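Local coordinates for protein putative ribose operon repressor (Burkholderia thailandensis, PDB 3EGC) that probably acts as a LacI-family transcriptional repressor, whose periplasmic-binding-protein-like regulatory domain would sense a small-molecule effector, at residues A[20-25]-A[92-97]; A[241-246]-A[265-270]. All coordinates share one frame; numbering follows the deposited sequence.

Interaction 1 (A[20-25]-A[92-97]); sequences NVFFAE and AVNREL
The side-chain amide of N94 meets the aromatic rings of F22 and F23 at the C-terminal end of the parallel strands in one lobe of a LacI-type, periplasmic-binding-protein-like fold. In the F23 ring, one face takes the edge of the F22 ring, with F22 CD2 3.6 Å above the plane and over its centre. The edge of the F23 ring takes N94 OD1, which lies near the ring plane, 3.7 Å from F23 CZ. Ring and amide planes here are 77° apart. The F22 ring meets N94 obliquely, its plane 56° from the amide. F22 CZ lies 3.8 Å from N94 ND2, and F22 CE2 lies 3.8 Å from N94 CG. The amide is thus shared between the two rings: its oxygen is at the edge of F23, while the nitrogen, CG and CB lie along F22.

Torsions set this up. F22 CG is anti to the backbone N (chi1 176°), which carries the ring toward N94. F23 CG is anti to the carbonyl carbon, and the end of its ring comes near. All three side chains are buried. No hydrogen bond crosses between 20-25 and 92-97, so the contact is van der Waals and weakly polar. N94 also touches T139 of helix 138-153. N20 is the N-cap of helix 21-36. Two hydrogen bonds hold its OD1, one with H195 NE2 and one from the backbone N of F22 at 3.0 Å, the latter donor tilted out of the carbonyl plane.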
# COMPACT_ATOMS: atom_id res chain seq x y z
N ASN A 20 -3.25 3.61 1.77
CA ASN A 20 -3.06 4.05 0.40
C ASN A 20 -1.53 3.91 0.16
O ASN A 20 -0.67 4.38 0.93
CB ASN A 20 -3.56 5.47 0.22
CG ASN A 20 -3.34 6.04 -1.23
OD1 ASN A 20 -2.50 5.60 -1.95
ND2 ASN A 20 -4.16 7.02 -1.61
N VAL A 21 -1.24 3.21 -0.90
CA VAL A 21 0.07 2.79 -1.23
C VAL A 21 0.99 4.00 -1.45
O VAL A 21 2.19 3.92 -1.21
CB VAL A 21 -0.01 1.85 -2.48
CG1 VAL A 21 0.92 2.30 -3.55
CG2 VAL A 21 0.35 0.49 -2.10
N PHE A 22 0.41 5.12 -1.88
CA PHE A 22 1.17 6.33 -2.01
C PHE A 22 1.91 6.68 -0.70
O PHE A 22 3.12 6.85 -0.68
CB PHE A 22 0.27 7.48 -2.46
CG PHE A 22 0.98 8.81 -2.53
CD1 PHE A 22 1.65 9.21 -3.66
CD2 PHE A 22 0.98 9.66 -1.42
CE1 PHE A 22 2.33 10.46 -3.68
CE2 PHE A 22 1.61 10.87 -1.43
CZ PHE A 22 2.27 11.28 -2.56
N PHE A 23 1.13 6.80 0.37
CA PHE A 23 1.59 7.16 1.70
C PHE A 23 2.49 6.10 2.40
O PHE A 23 3.35 6.44 3.15
CB PHE A 23 0.36 7.53 2.61
CG PHE A 23 -0.37 8.75 2.13
CD1 PHE A 23 0.23 10.02 2.16
CD2 PHE A 23 -1.66 8.63 1.62
CE1 PHE A 23 -0.42 11.13 1.66
CE2 PHE A 23 -2.35 9.75 1.13
CZ PHE A 23 -1.72 11.01 1.13
N ALA A 24 2.21 4.83 2.18
CA ALA A 24 3.08 3.75 2.59
C ALA A 24 4.50 3.84 1.98
O ALA A 24 5.50 3.53 2.64
CB ALA A 24 2.43 2.34 2.21
N GLU A 25 4.56 4.14 0.70
CA GLU A 25 5.87 4.33 0.04
C GLU A 25 6.58 5.65 0.50
O GLU A 25 7.79 5.68 0.59
CB GLU A 25 5.72 4.33 -1.47
CG GLU A 25 5.28 3.00 -2.12
CD GLU A 25 5.07 3.16 -3.65
OE1 GLU A 25 5.27 4.27 -4.23
OE2 GLU A 25 4.77 2.19 -4.33
N ALA A 92 5.67 19.41 5.50
CA ALA A 92 4.51 18.79 4.86
C ALA A 92 4.95 17.99 3.65
O ALA A 92 5.89 18.39 2.93
CB ALA A 92 3.45 19.87 4.45
N VAL A 93 4.23 16.91 3.37
CA VAL A 93 4.45 16.21 2.07
C VAL A 93 3.12 16.17 1.36
O VAL A 93 2.04 16.17 2.05
CB VAL A 93 4.95 14.73 2.25
CG1 VAL A 93 6.32 14.73 2.82
CG2 VAL A 93 3.96 13.93 3.16
N ASN A 94 3.22 16.10 0.02
CA ASN A 94 2.11 15.83 -0.87
C ASN A 94 1.23 17.08 -1.05
O ASN A 94 0.96 17.52 -2.21
CB ASN A 94 1.34 14.58 -0.42
CG ASN A 94 0.02 14.36 -1.18
OD1 ASN A 94 -1.05 14.20 -0.56
ND2 ASN A 94 0.08 14.37 -2.49
N ARG A 95 0.80 17.65 0.08
CA ARG A 95 -0.01 18.87 0.09
C ARG A 95 0.70 19.89 0.98
O ARG A 95 1.16 19.52 2.05
CB ARG A 95 -1.44 18.62 0.65
CG ARG A 95 -2.39 17.97 -0.33
CD ARG A 95 -2.81 16.60 0.08
NE ARG A 95 -3.87 16.61 1.09
CZ ARG A 95 -4.77 15.65 1.28
NH1 ARG A 95 -4.81 14.56 0.53
NH2 ARG A 95 -5.64 15.79 2.27
N GLU A 96 0.76 21.14 0.55
CA GLU A 96 1.45 22.17 1.30
C GLU A 96 0.58 22.65 2.47
O GLU A 96 -0.65 22.46 2.49
CB GLU A 96 1.83 23.35 0.39
CG GLU A 96 0.61 24.08 -0.04
CD GLU A 96 0.88 25.12 -1.11
OE1 GLU A 96 0.20 25.96 -1.41
OE2 GLU A 96 1.77 25.26 -1.77
N LEU A 97 1.21 23.30 3.45
CA LEU A 97 0.51 23.83 4.60
C LEU A 97 0.18 25.31 4.43
O LEU A 97 -0.93 25.75 4.78
CB LEU A 97 1.34 23.66 5.85
CG LEU A 97 1.03 22.53 6.83
CD1 LEU A 97 -0.05 21.62 6.27
CD2 LEU A 97 2.31 21.78 7.23

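Interaction 2 (A[241-246]-A[265-270])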
# COMPACT_ATOMS: atom_id res chain seq x y z
N THR A 241 7.60 8.71 -4.96
CA THR A 241 7.08 8.57 -3.58
C THR A 241 8.12 8.38 -2.52
O THR A 241 8.09 9.06 -1.50
CB THR A 241 6.11 7.38 -3.46
OG1 THR A 241 6.74 6.17 -3.97
CG2 THR A 241 4.89 7.64 -4.24
N ARG A 242 9.04 7.46 -2.74
CA ARG A 242 10.13 7.26 -1.81
C ARG A 242 11.02 8.47 -1.59
O ARG A 242 11.36 8.80 -0.46
CB ARG A 242 10.96 6.01 -2.22
CG ARG A 242 10.37 4.73 -1.61
CD ARG A 242 10.76 3.45 -2.43
NE ARG A 242 10.12 3.44 -3.74
CZ ARG A 242 9.26 2.51 -4.18
NH1 ARG A 242 8.97 1.44 -3.44
NH2 ARG A 242 8.73 2.65 -5.41
N ARG A 243 11.40 9.13 -2.67
CA ARG A 243 12.20 10.34 -2.64
C ARG A 243 11.47 11.47 -1.94
O ARG A 243 12.08 12.26 -1.29
CB ARG A 243 12.61 10.75 -4.07
CG ARG A 243 13.58 11.95 -4.15
CD ARG A 243 14.99 11.52 -3.89
NE ARG A 243 15.89 12.66 -3.75
CZ ARG A 243 16.76 13.07 -4.68
NH1 ARG A 243 16.86 12.41 -5.84
NH2 ARG A 243 17.52 14.13 -4.44
N ILE A 244 10.16 11.55 -2.07
CA ILE A 244 9.39 12.53 -1.32
C ILE A 244 9.58 12.32 0.19
O ILE A 244 9.88 13.26 0.93
CB ILE A 244 7.84 12.47 -1.70
CG1 ILE A 244 7.67 12.91 -3.17
CG2 ILE A 244 7.03 13.31 -0.71
CD1 ILE A 244 6.23 12.65 -3.78
N GLY A 245 9.41 11.08 0.64
CA GLY A 245 9.68 10.76 2.07
C GLY A 245 11.12 11.02 2.54
O GLY A 245 11.35 11.60 3.61
N GLN A 246 12.11 10.53 1.78
CA GLN A 246 13.55 10.75 2.08
C GLN A 246 13.95 12.24 2.23
O GLN A 246 14.59 12.63 3.23
CB GLN A 246 14.41 10.05 0.99
CG GLN A 246 15.89 10.33 1.03
CD GLN A 246 16.68 9.64 -0.14
OE1 GLN A 246 16.73 10.14 -1.25
NE2 GLN A 246 17.28 8.48 0.12
N MET A 265 9.98 22.15 -1.91
CA MET A 265 10.66 21.36 -2.92
C MET A 265 9.64 20.77 -3.86
O MET A 265 8.67 20.15 -3.44
CB MET A 265 11.44 20.21 -2.30
CG MET A 265 12.95 20.45 -2.11
SD MET A 265 13.80 19.15 -1.17
CE MET A 265 14.48 18.26 -2.59
N ARG A 266 9.86 20.97 -5.15
CA ARG A 266 9.07 20.29 -6.14
C ARG A 266 9.88 19.17 -6.77
O ARG A 266 10.92 19.42 -7.38
CB ARG A 266 8.63 21.29 -7.20
CG ARG A 266 7.64 22.30 -6.68
CD ARG A 266 6.23 21.74 -6.71
NE ARG A 266 5.27 22.66 -6.16
CZ ARG A 266 3.94 22.47 -6.16
NH1 ARG A 266 3.41 21.34 -6.70
NH2 ARG A 266 3.14 23.39 -5.61
N LEU A 267 9.39 17.95 -6.68
CA LEU A 267 10.12 16.79 -7.21
C LEU A 267 9.64 16.28 -8.60
O LEU A 267 8.46 16.22 -8.90
CB LEU A 267 10.04 15.65 -6.22
CG LEU A 267 11.22 15.43 -5.28
CD1 LEU A 267 12.09 16.70 -4.97
CD2 LEU A 267 10.87 14.59 -4.01
N GLN A 268 10.58 15.91 -9.44
CA GLN A 268 10.30 15.43 -10.77
C GLN A 268 9.46 14.13 -10.79
O GLN A 268 9.72 13.14 -10.06
CB GLN A 268 11.64 15.24 -11.51
CG GLN A 268 11.73 14.14 -12.63
CD GLN A 268 13.22 13.88 -13.07
OE1 GLN A 268 13.96 13.11 -12.45
NE2 GLN A 268 13.64 14.54 -14.10
N THR A 269 8.44 14.16 -11.61
CA THR A 269 7.62 13.04 -11.92
C THR A 269 8.00 12.56 -13.33
O THR A 269 8.60 13.30 -14.15
CB THR A 269 6.13 13.47 -11.95
OG1 THR A 269 5.90 14.37 -13.03
CG2 THR A 269 5.78 14.15 -10.71
N ARG A 270 7.64 11.35 -13.65
CA ARG A 270 7.95 10.89 -14.95
C ARG A 270 6.74 10.19 -15.59
O ARG A 270 5.99 9.48 -14.94
CB ARG A 270 9.21 10.03 -14.96
CG ARG A 270 8.97 8.59 -15.09
CD ARG A 270 10.25 7.83 -14.94
NE ARG A 270 10.20 6.59 -15.67
CZ ARG A 270 9.92 5.42 -15.13
NH1 ARG A 270 9.67 5.32 -13.84
NH2 ARG A 270 9.89 4.34 -15.89
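Helix 241-257 packs here against the crossover strand 264-272, which passes from one lobe of the regulatory domain to the other. Residues 265-267 of that strand pair with strand 103-107. L267 reaches toward the helix with one methyl, CD2. That methyl lies over the R243-I244 peptide of the helix. It is 3.7 Å from I244 CG1, 3.7 Å from the backbone N of I244 and 3.8 Å from R243 O. I244 crosses it obliquely. Its CG1 is anti to the carbonyl carbon (chi1 -66°), which places this branch beside the backbone N and near the methyl.

R243 comes from another direction, at about a right angle to L267. Only its aliphatic part touches, R243 CG being 3.8 Å from L267 CD2. The chain then bends at chi2 (80°), and R243 NE makes a salt bridge with E247 on the same helix. Around the contact, I244 and L267 both rest on V105 of strand 103-107, and L267 also touches P240. I244 is buried, while R243 is exposed.

No hydrogen bond joins 241-246 to 265-270. The contact therefore depends on apolar packing around a single methyl, with the charge of R243 paired within its own helix.

Overall arrangement
Interactions 1 and 2 lie 10 Å apart, centre to centre, and touch directly. Helix 241-257 joins them: it meets segment 20-25 at T241 and segment 92-97 at I244. F22 CD1 packs 3.6 Å from T241 CG2, and V93 CG1 packs 3.9 Å from I244 CG2. E25 OE1 and T241 OG1 also approach, too closely for the bond to be trusted. Both contacts reach the same sheet, where strand 103-107 runs between strands 90-93 and 264-272. Interaction 1 is buried near the centre of the chain; interaction 2 is only partly buried. The second subunit is close to both: V21 packs on V21 of that subunit, and R242 forms a salt bridge with its E19.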